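CT009 (Chlamydia trachomatis, PDB 4GQM) is of unknown function but carries a helix-turn-helix domain, consistent with DNA binding, and crystallises as a two-chain assembly in a sub-domain-swapped form. Local coordinates at residues A[26-29]-A[30-33]; A[48-51]-A[52-55]; A[76-79]-A[80-84]. All coordinates share one frame; numbering follows the deposited sequence. Where two conformers were deposited one is given.

Contact 1: A[26-29]-A[30-33]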
ATOM      1  N   ALA A  26     -20.184 -13.334  12.098  1.00 12.74           N
ATOM      2  CA  ALA A  26     -21.181 -13.267  11.036  1.00 13.16           C
ATOM      3  C   ALA A  26     -21.127 -11.941  10.266  1.00 14.24           C
ATOM      4  O   ALA A  26     -22.151 -11.359   9.910  1.00 16.26           O
ATOM      5  CB  ALA A  26     -22.587 -13.556  11.578  1.00 13.18           C
ATOM      6  N   LEU A  27     -19.920 -11.483   9.989  1.00 13.94           N
ATOM      7  CA  LEU A  27     -19.697 -10.278   9.210  1.00 15.12           C
ATOM      8  C   LEU A  27     -19.271 -10.647   7.809  1.00 15.04           C
ATOM      9  O   LEU A  27     -18.547 -11.625   7.614  1.00 15.26           O
ATOM     10  CB  LEU A  27     -18.599  -9.470   9.872  1.00 17.56           C
ATOM     11  CG  LEU A  27     -18.896  -8.974  11.278  1.00 20.30           C
ATOM     12  CD1 LEU A  27     -17.653  -8.266  11.852  1.00 21.92           C
ATOM     13  CD2 LEU A  27     -20.144  -8.076  11.281  1.00 21.46           C
ATOM     14  N   SER A  28     -19.666  -9.817   6.842  1.00 15.37           N
ATOM     15  CA  SER A  28     -19.172  -9.948   5.477  1.00 16.14           C
ATOM     16  C   SER A  28     -17.851  -9.199   5.337  1.00 14.88           C
ATOM     17  O   SER A  28     -17.517  -8.334   6.131  1.00 14.65           O
ATOM     18  CB  SER A  28     -20.184  -9.372   4.483  1.00 18.29           C
ATOM     19  OG  SER A  28     -20.228  -7.979   4.640  1.00 20.01           O
ATOM     20  N   LEU A  29     -17.139  -9.476   4.265  1.00 14.45           N
ATOM     21  CA  LEU A  29     -15.967  -8.672   3.915  0.50 14.11           C
ATOM     22  C   LEU A  29     -16.324  -7.195   3.726  1.00 14.36           C
ATOM     23  O   LEU A  29     -15.581  -6.321   4.134  1.00 15.14           O
ATOM     24  CB  LEU A  29     -15.298  -9.208   2.648  0.50 14.46           C
ATOM     25  CG  LEU A  29     -14.572 -10.532   2.860  0.50 14.54           C
ATOM     26  CD1 LEU A  29     -14.223 -11.181   1.535  0.50 15.71           C
ATOM     27  CD2 LEU A  29     -13.370 -10.348   3.713  0.50 14.15           C
ATOM     28  N   LYS A  30     -17.481  -6.922   3.133  1.00 15.30           N
ATOM     29  CA  LYS A  30     -17.912  -5.534   2.991  1.00 16.73           C
ATOM     30  C   LYS A  30     -18.167  -4.854   4.330  1.00 17.56           C
ATOM     31  O   LYS A  30     -17.883  -3.662   4.490  1.00 18.54           O
ATOM     32  CB  LYS A  30     -19.111  -5.406   2.073  1.00 18.42           C
ATOM     33  CG  LYS A  30     -18.710  -5.582   0.659  1.00 20.62           C
ATOM     34  CD  LYS A  30     -19.888  -5.401  -0.231  1.00 23.50           C
ATOM     35  CE  LYS A  30     -19.493  -5.443  -1.695  1.00 25.58           C
ATOM     36  NZ  LYS A  30     -20.710  -5.392  -2.518  1.00 27.53           N
ATOM     37  N   ASP A  31     -18.656  -5.608   5.322  1.00 17.61           N
ATOM     38  CA  ASP A  31     -18.808  -5.046   6.672  1.00 19.22           C
ATOM     39  C   ASP A  31     -17.464  -4.659   7.237  1.00 18.92           C
ATOM     40  O   ASP A  31     -17.322  -3.621   7.887  1.00 20.07           O
ATOM     41  CB  ASP A  31     -19.447  -6.038   7.652  1.00 20.62           C
ATOM     42  CG  ASP A  31     -20.871  -6.382   7.319  1.00 22.70           C
ATOM     43  OD1 ASP A  31     -21.620  -5.498   6.842  1.00 24.21           O
ATOM     44  OD2 ASP A  31     -21.260  -7.552   7.603  1.00 22.92           O
ATOM     45  N   VAL A  32     -16.462  -5.507   7.025  1.00 17.66           N
ATOM     46  CA  VAL A  32     -15.144  -5.215   7.543  1.00 17.42           C
ATOM     47  C   VAL A  32     -14.587  -3.974   6.850  1.00 17.79           C
ATOM     48  O   VAL A  32     -14.008  -3.088   7.485  1.00 19.49           O
ATOM     49  CB  VAL A  32     -14.203  -6.412   7.383  1.00 16.67           C
ATOM     50  CG1 VAL A  32     -12.833  -6.055   7.854  1.00 17.40           C
ATOM     51  CG2 VAL A  32     -14.743  -7.624   8.154  1.00 16.30           C
ATOM     52  N   GLU A  33     -14.733  -3.909   5.533  1.00 16.74           N
ATOM     53  CA  GLU A  33     -14.252  -2.735   4.797  1.00 17.29           C
ATOM     54  C   GLU A  33     -14.896  -1.449   5.341  1.00 19.53           C
ATOM     55  O   GLU A  33     -14.238  -0.406   5.500  1.00 20.57           O
ATOM     56  CB  GLU A  33     -14.603  -2.905   3.321  1.00 16.90           C
ATOM     57  CG  GLU A  33     -14.266  -1.672   2.472  1.00 17.92           C
ATOM     58  CD  GLU A  33     -14.641  -1.872   1.033  1.00 20.11           C
ATOM     59  OE1 GLU A  33     -15.769  -2.342   0.749  1.00 21.13           O
ATOM     60  OE2 GLU A  33     -13.823  -1.517   0.154  1.00 20.76           O
TER
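A capping box opens helix 29-36, with Ser28 as N-cap and Asp31 three residues on. Each side chain takes the backbone N-H of the other residue. Asp31 N donates to Ser28 OG at 2.9 Å. Ser28 OG sits between its own backbone N and carbonyl carbon (chi1 69°), and this turns it back over the first turn. In return Ser28 N donates to Asp31 OD2 at 2.9 Å. That bond is nearly straight, 169° at the hydrogen, but it meets the oxygen from above the carboxylate plane. Two N-H groups that the first turn and the loop would otherwise leave without a helical acceptor are thus satisfied. The regular helix then starts, with Val32 N bonded to Ser28 O and Glu33 N to Leu29 O. Before the cap, Ala26 ends helix 2-24 with positive phi in a Schellman motif. Leu29 turns away from this box, onto Leu40 and Leu43 of helix 40-48 and Tyr67 of the second subunit. Leu27 packs on Phe70 of that subunit. Leu27 also runs obliquely past the Asp31 carboxylate, and its methyl CD2 lies 3.9 Å from Asp31 OD2.

Contact 2: A[48-51]-A[52-55]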
ATOM      1  N   ALA A  48      -7.354 -14.970   1.200  1.00 12.33           N
ATOM      2  CA  ALA A  48      -6.922 -15.964   0.225  1.00 13.51           C
ATOM      3  C   ALA A  48      -5.466 -16.337   0.388  1.00 13.42           C
ATOM      4  O   ALA A  48      -4.994 -17.268  -0.248  1.00 14.87           O
ATOM      5  CB  ALA A  48      -7.129 -15.423  -1.172  1.00 14.85           C
ATOM      6  N   GLY A  49      -4.728 -15.578   1.171  1.00 12.03           N
ATOM      7  CA  GLY A  49      -3.296 -15.813   1.338  1.00 11.93           C
ATOM      8  C   GLY A  49      -2.517 -15.609   0.064  1.00 11.77           C
ATOM      9  O   GLY A  49      -1.581 -16.343  -0.241  1.00 13.38           O
ATOM     10  N   HIS A  50      -2.867 -14.552  -0.692  1.00 11.45           N
ATOM     11  CA  HIS A  50      -2.285 -14.342  -2.012  1.00 11.53           C
ATOM     12  C   HIS A  50      -1.167 -13.302  -1.968  1.00 11.39           C
ATOM     13  O   HIS A  50      -1.420 -12.085  -1.954  1.00 11.24           O
ATOM     14  CB  HIS A  50      -3.377 -13.982  -3.006  1.00 13.08           C
ATOM     15  CG  HIS A  50      -2.934 -14.132  -4.416  1.00 13.67           C
ATOM     16  ND1 HIS A  50      -1.946 -13.352  -4.976  1.00 13.26           N
ATOM     17  CD2 HIS A  50      -3.310 -15.012  -5.362  1.00 16.43           C
ATOM     18  CE1 HIS A  50      -1.740 -13.739  -6.219  1.00 14.61           C
ATOM     19  NE2 HIS A  50      -2.552 -14.750  -6.477  1.00 16.93           N
ATOM     20  N   LEU A  51       0.073 -13.752  -1.955  1.00 11.57           N
ATOM     21  CA  LEU A  51       1.223 -12.863  -1.812  1.00 11.52           C
ATOM     22  C   LEU A  51       1.293 -11.832  -2.926  1.00 11.01           C
ATOM     23  O   LEU A  51       1.541 -10.647  -2.672  1.00 11.21           O
ATOM     24  CB  LEU A  51       2.537 -13.644  -1.770  1.00 13.76           C
ATOM     25  CG  LEU A  51       3.773 -12.825  -1.476  1.00 15.87           C
ATOM     26  CD1 LEU A  51       3.723 -12.129  -0.144  1.00 16.95           C
ATOM     27  CD2 LEU A  51       5.059 -13.682  -1.587  1.00 17.51           C
ATOM     28  N   GLY A  52       1.147 -12.264  -4.163  1.00 11.46           N
ATOM     29  CA  GLY A  52       1.233 -11.344  -5.283  1.00 11.45           C
ATOM     30  C   GLY A  52       0.224 -10.231  -5.179  1.00 10.67           C
ATOM     31  O   GLY A  52       0.555  -9.059  -5.456  1.00 11.37           O
ATOM     32  N   LYS A  53      -1.015 -10.530  -4.836  1.00 10.98           N
ATOM     33  CA  LYS A  53      -2.006  -9.476  -4.724  1.00 10.86           C
ATOM     34  C   LYS A  53      -1.688  -8.519  -3.603  1.00 10.26           C
ATOM     35  O   LYS A  53      -2.114  -7.360  -3.647  1.00 11.27           O
ATOM     36  CB  LYS A  53      -3.421 -10.065  -4.565  1.00 11.60           C
ATOM     37  CG  LYS A  53      -3.951 -10.686  -5.812  1.00 14.15           C
ATOM     38  CD  LYS A  53      -5.266 -11.434  -5.570  1.00 17.97           C
ATOM     39  CE  LYS A  53      -5.631 -12.216  -6.828  1.00 21.84           C
ATOM     40  NZ  LYS A  53      -6.885 -12.948  -6.741  1.00 24.61           N
ATOM     41  N   LEU A  54      -0.998  -8.993  -2.564  1.00  9.90           N
ATOM     42  CA  LEU A  54      -0.626  -8.144  -1.435  1.00 10.02           C
ATOM     43  C   LEU A  54       0.571  -7.248  -1.686  1.00 10.23           C
ATOM     44  O   LEU A  54       0.606  -6.117  -1.216  1.00 10.32           O
ATOM     45  CB  LEU A  54      -0.366  -9.044  -0.224  1.00 11.22           C
ATOM     46  CG  LEU A  54      -1.567  -9.772   0.365  1.00 13.89           C
ATOM     47  CD1 LEU A  54      -1.162 -10.843   1.381  1.00 15.74           C
ATOM     48  CD2 LEU A  54      -2.535  -8.793   0.989  1.00 16.10           C
ATOM     49  N   ILE A  55       1.582  -7.771  -2.374  1.00  9.75           N
ATOM     50  CA  ILE A  55       2.885  -7.108  -2.553  0.50 10.58           C
ATOM     51  C   ILE A  55       3.069  -6.393  -3.881  1.00 11.50           C
ATOM     52  O   ILE A  55       3.867  -5.476  -3.981  1.00 13.87           O
ATOM     53  CB  ILE A  55       4.018  -8.151  -2.466  0.50 12.00           C
ATOM     54  CG1 ILE A  55       4.107  -8.761  -1.070  0.50 12.83           C
ATOM     55  CG2 ILE A  55       5.367  -7.540  -2.874  0.50 13.92           C
ATOM     56  CD1 ILE A  55       4.442  -7.732   0.025  0.50 13.88           C
TER
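His50 and Lys53 meet at the start of helix 51-55. Lys53 N donates to His50 ND1 at 3.0 Å. The donor sits 22° out of the imidazole plane. As an acceptor, ND1 is unprotonated here. The lysine chain runs extended across the same ring. Lys53 CG makes a CH-pi contact, 3.8 Å from the centroid of the His50 ring and offset toward the rim. CD and CE follow past CG and CD2 of the ring. The ring gets there because His50 CG is anti to the backbone N (chi1 -164°), which swings it over the first helical turn.

Backbone bonds fix the turn that carries the ring. Leu54 N bonds to His50 O, and Ile55 N bonds to Leu51 O at 2.9 Å. On another side of the turn, Leu51 CD1 touches Ile55 CG1 at 3.5 Å. These two apolar side chains face the second subunit, Leu51 on Ile88 and Ile55 on Phe92 of that chain. Leu51 also packs on Leu100 and Leu103 of helix 83-104 in its own chain. Leu54 leans on Ala45 and Ile46 of helix 40-48. Just upstream, Gly49 ends helix 40-48 with positive phi. The link between the two helices is therefore a Schellman motif followed directly by a histidine N-cap.

Contact 3: A[76-79]-A[80-84]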
ATOM      1  N   ASP A  76      -4.164   9.701 -15.113  1.00 19.09           N
ATOM      2  CA  ASP A  76      -3.224   9.169 -16.070  0.64 19.34           C
ATOM      3  C   ASP A  76      -2.436  10.304 -16.722  1.00 18.91           C
ATOM      4  O   ASP A  76      -1.210  10.244 -16.816  1.00 19.47           O
ATOM      5  CB  ASP A  76      -3.969   8.349 -17.109  0.64 20.71           C
ATOM      6  CG  ASP A  76      -3.053   7.737 -18.101  0.64 21.96           C
ATOM      7  OD1 ASP A  76      -2.407   6.715 -17.774  0.64 22.65           O
ATOM      8  OD2 ASP A  76      -2.959   8.311 -19.196  0.64 22.64           O
ATOM      9  N   ARG A  77      -3.141  11.345 -17.145  1.00 19.32           N
ATOM     10  CA  ARG A  77      -2.499  12.496 -17.755  1.00 20.12           C
ATOM     11  C   ARG A  77      -1.601  13.203 -16.737  1.00 18.00           C
ATOM     12  O   ARG A  77      -0.477  13.597 -17.036  1.00 18.56           O
ATOM     13  CB  ARG A  77      -3.550  13.485 -18.270  1.00 23.96           C
ATOM     14  CG  ARG A  77      -2.937  14.556 -19.140  1.00 28.05           C
ATOM     15  CD  ARG A  77      -3.649  15.887 -19.065  1.00 31.94           C
ATOM     16  NE  ARG A  77      -3.162  16.559 -17.868  1.00 35.04           N
ATOM     17  CZ  ARG A  77      -3.920  17.107 -16.922  1.00 37.04           C
ATOM     18  NH1 ARG A  77      -5.246  17.118 -17.042  1.00 38.08           N
ATOM     19  NH2 ARG A  77      -3.337  17.660 -15.852  1.00 37.53           N
ATOM     20  N   LEU A  78      -2.113  13.364 -15.524  1.00 16.91           N
ATOM     21  CA  LEU A  78      -1.381  14.075 -14.493  1.00 16.93           C
ATOM     22  C   LEU A  78      -0.038  13.379 -14.221  1.00 16.26           C
ATOM     23  O   LEU A  78       1.018  14.042 -14.126  1.00 17.38           O
ATOM     24  CB  LEU A  78      -2.256  14.198 -13.236  1.00 18.41           C
ATOM     25  CG  LEU A  78      -1.636  14.883 -12.032  1.00 19.07           C
ATOM     26  CD1 LEU A  78      -1.246  16.299 -12.373  1.00 20.02           C
ATOM     27  CD2 LEU A  78      -2.600  14.861 -10.867  1.00 20.21           C
ATOM     28  N   LEU A  79      -0.051  12.056 -14.087  1.00 16.58           N
ATOM     29  CA  LEU A  79       1.191  11.367 -13.802  1.00 17.91           C
ATOM     30  C   LEU A  79       2.108  11.392 -15.022  1.00 17.76           C
ATOM     31  O   LEU A  79       3.314  11.513 -14.864  1.00 18.49           O
ATOM     32  CB  LEU A  79       0.921   9.947 -13.254  1.00 19.98           C
ATOM     33  CG  LEU A  79       0.260   9.926 -11.854  1.00 22.17           C
ATOM     34  CD1 LEU A  79       0.124   8.519 -11.315  1.00 23.06           C
ATOM     35  CD2 LEU A  79       0.951  10.873 -10.844  1.00 24.63           C
ATOM     36  N   LYS A  80       1.557  11.337 -16.237  1.00 18.11           N
ATOM     37  CA  LYS A  80       2.381  11.474 -17.439  1.00 19.36           C
ATOM     38  C   LYS A  80       3.098  12.830 -17.527  1.00 19.21           C
ATOM     39  O   LYS A  80       4.167  12.932 -18.133  1.00 20.80           O
ATOM     40  CB  LYS A  80       1.580  11.184 -18.705  1.00 20.75           C
ATOM     41  CG  LYS A  80       1.291   9.688 -18.844  1.00 22.31           C
ATOM     42  CD  LYS A  80       0.254   9.429 -19.922  1.00 24.48           C
ATOM     43  CE  LYS A  80       0.012   7.939 -20.133  1.00 26.13           C
ATOM     44  NZ  LYS A  80      -1.242   7.696 -20.946  1.00 27.16           N
ATOM     45  N   GLU A  81       2.525  13.863 -16.925  1.00 19.03           N
ATOM     46  CA  GLU A  81       3.176  15.170 -16.856  1.00 19.96           C
ATOM     47  C   GLU A  81       4.285  15.225 -15.800  1.00 18.41           C
ATOM     48  O   GLU A  81       4.949  16.264 -15.643  1.00 18.92           O
ATOM     49  CB  GLU A  81       2.133  16.246 -16.556  1.00 22.59           C
ATOM     50  CG  GLU A  81       1.163  16.459 -17.696  1.00 25.95           C
ATOM     51  CD  GLU A  81      -0.026  17.322 -17.322  1.00 29.55           C
ATOM     52  OE1 GLU A  81      -0.145  17.746 -16.152  1.00 31.26           O
ATOM     53  OE2 GLU A  81      -0.861  17.572 -18.215  1.00 31.43           O
ATOM     54  N   HIS A  82       4.444  14.128 -15.055  1.00 16.66           N
ATOM     55  CA  HIS A  82       5.486  13.994 -14.049  1.00 15.47           C
ATOM     56  C   HIS A  82       6.270  12.738 -14.404  1.00 15.73           C
ATOM     57  O   HIS A  82       6.163  11.717 -13.723  1.00 15.91           O
ATOM     58  CB  HIS A  82       4.872  13.954 -12.640  1.00 15.33           C
ATOM     59  CG  HIS A  82       4.180  15.235 -12.288  1.00 14.83           C
ATOM     60  ND1 HIS A  82       2.909  15.546 -12.724  1.00 15.50           N
ATOM     61  CD2 HIS A  82       4.633  16.327 -11.635  1.00 15.08           C
ATOM     62  CE1 HIS A  82       2.592  16.758 -12.314  1.00 15.61           C
ATOM     63  NE2 HIS A  82       3.624  17.255 -11.665  1.00 15.46           N
ATOM     64  N   PRO A  83       7.071  12.796 -15.491  1.00 15.63           N
ATOM     65  CA  PRO A  83       7.694  11.554 -15.977  1.00 16.57           C
ATOM     66  C   PRO A  83       8.698  10.932 -15.032  1.00 17.17           C
ATOM     67  O   PRO A  83       8.885   9.702 -15.080  1.00 18.48           O
ATOM     68  CB  PRO A  83       8.387  11.990 -17.271  1.00 17.51           C
ATOM     69  CG  PRO A  83       8.551  13.488 -17.123  1.00 16.67           C
ATOM     70  CD  PRO A  83       7.297  13.919 -16.419  1.00 16.14           C
ATOM     71  N   TYR A  84       9.351  11.702 -14.186  1.00 16.27           N
ATOM     72  CA  TYR A  84      10.259  11.105 -13.211  1.00 16.62           C
ATOM     73  C   TYR A  84       9.493  10.307 -12.152  1.00 18.12           C
ATOM     74  O   TYR A  84       9.958   9.226 -11.762  1.00 20.70           O
ATOM     75  CB  TYR A  84      11.182  12.109 -12.544  1.00 16.36           C
ATOM     76  CG  TYR A  84      12.257  12.665 -13.510  1.00 16.56           C
ATOM     77  CD1 TYR A  84      11.985  13.729 -14.401  1.00 17.02           C
ATOM     78  CD2 TYR A  84      13.517  12.122 -13.537  1.00 17.44           C
ATOM     79  CE1 TYR A  84      12.977  14.225 -15.262  1.00 17.60           C
ATOM     80  CE2 TYR A  84      14.485  12.616 -14.403  1.00 17.84           C
ATOM     81  CZ  TYR A  84      14.192  13.646 -15.268  1.00 18.39           C
ATOM     82  OH  TYR A  84      15.187  14.130 -16.111  1.00 19.68           O
TER
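This is a local contact where helix 75-80 ends and the chain turns into helix 83-104. Two salt bridges, each spanning four residues, lie along the exposed side of the last turn. In the first, Lys80 NZ meets Asp76 OD2 on the syn lone pair of that oxygen. The 2.5 Å between Lys80 NZ and Asp76 OD2 is short and its exact value doubtful, since Asp76 has two conformers. The lysine chain is extended toward the end of the aspartate. In the second, Arg77 grips Glu81 side-on with two nitrogens, one to each oxygen. Arg77 NE meets Glu81 OE2 from above the carboxylate plane, at a short and doubtful 2.5 Å. Arg77 NH2 meets Glu81 OE1 at 3.2 Å and is straighter, 165° at the hydrogen. The guanidinium and carboxylate planes are 30° apart. Bends at chi2 and chi3 of the arginine bring its NE edge round to the glutamate.

Beneath these pairs, Lys80 N bonds to Asp76 O and Glu81 N to Arg77 O. The helix then gives way. His82 N turns to Leu79 O. The His82 ring also binds Leu78 O, which takes a weak bond from Glu81 N. His82 ND1 donates to Leu78 O at 2.8 Å, with the acceptor in the ring plane. Having CG beside its own backbone N (chi1 -64°) turns the ring back toward Leu78. There His82 CE1 lies 3.9 Å from Leu78 CD1. The other ring nitrogen, NE2, is hydrogen-bonded to His13 ND1 of the second subunit. Both imidazole nitrogens are thus engaged. Leu78 and Leu79 pack on Leu14 of that subunit.

His82 is also the N-cap residue of helix 83-104. The whole is a helix-to-helix junction: i to i+4 ion pairs along the end of helix 75-80, then a histidine that joins the helix end to the partner chain.

Overall arrangement
The three contacts follow one another along the chain, and each sits at the start of a helix or at a junction between two. Contacts 1 and 2 both lie within the helix-turn-helix domain. Their centres are 19 Å apart, with helix 40-48 bridging them through Leu29 and Leu54. Contact 3 is remote from both. Its centre is 28 Å from that of contact 2 and 36 Å from that of contact 1, and it lies across the chain's centre from contact 1. None touches another. All three meet the second subunit, in keeping with the sub-domain swap. All are structural contacts at helix ends.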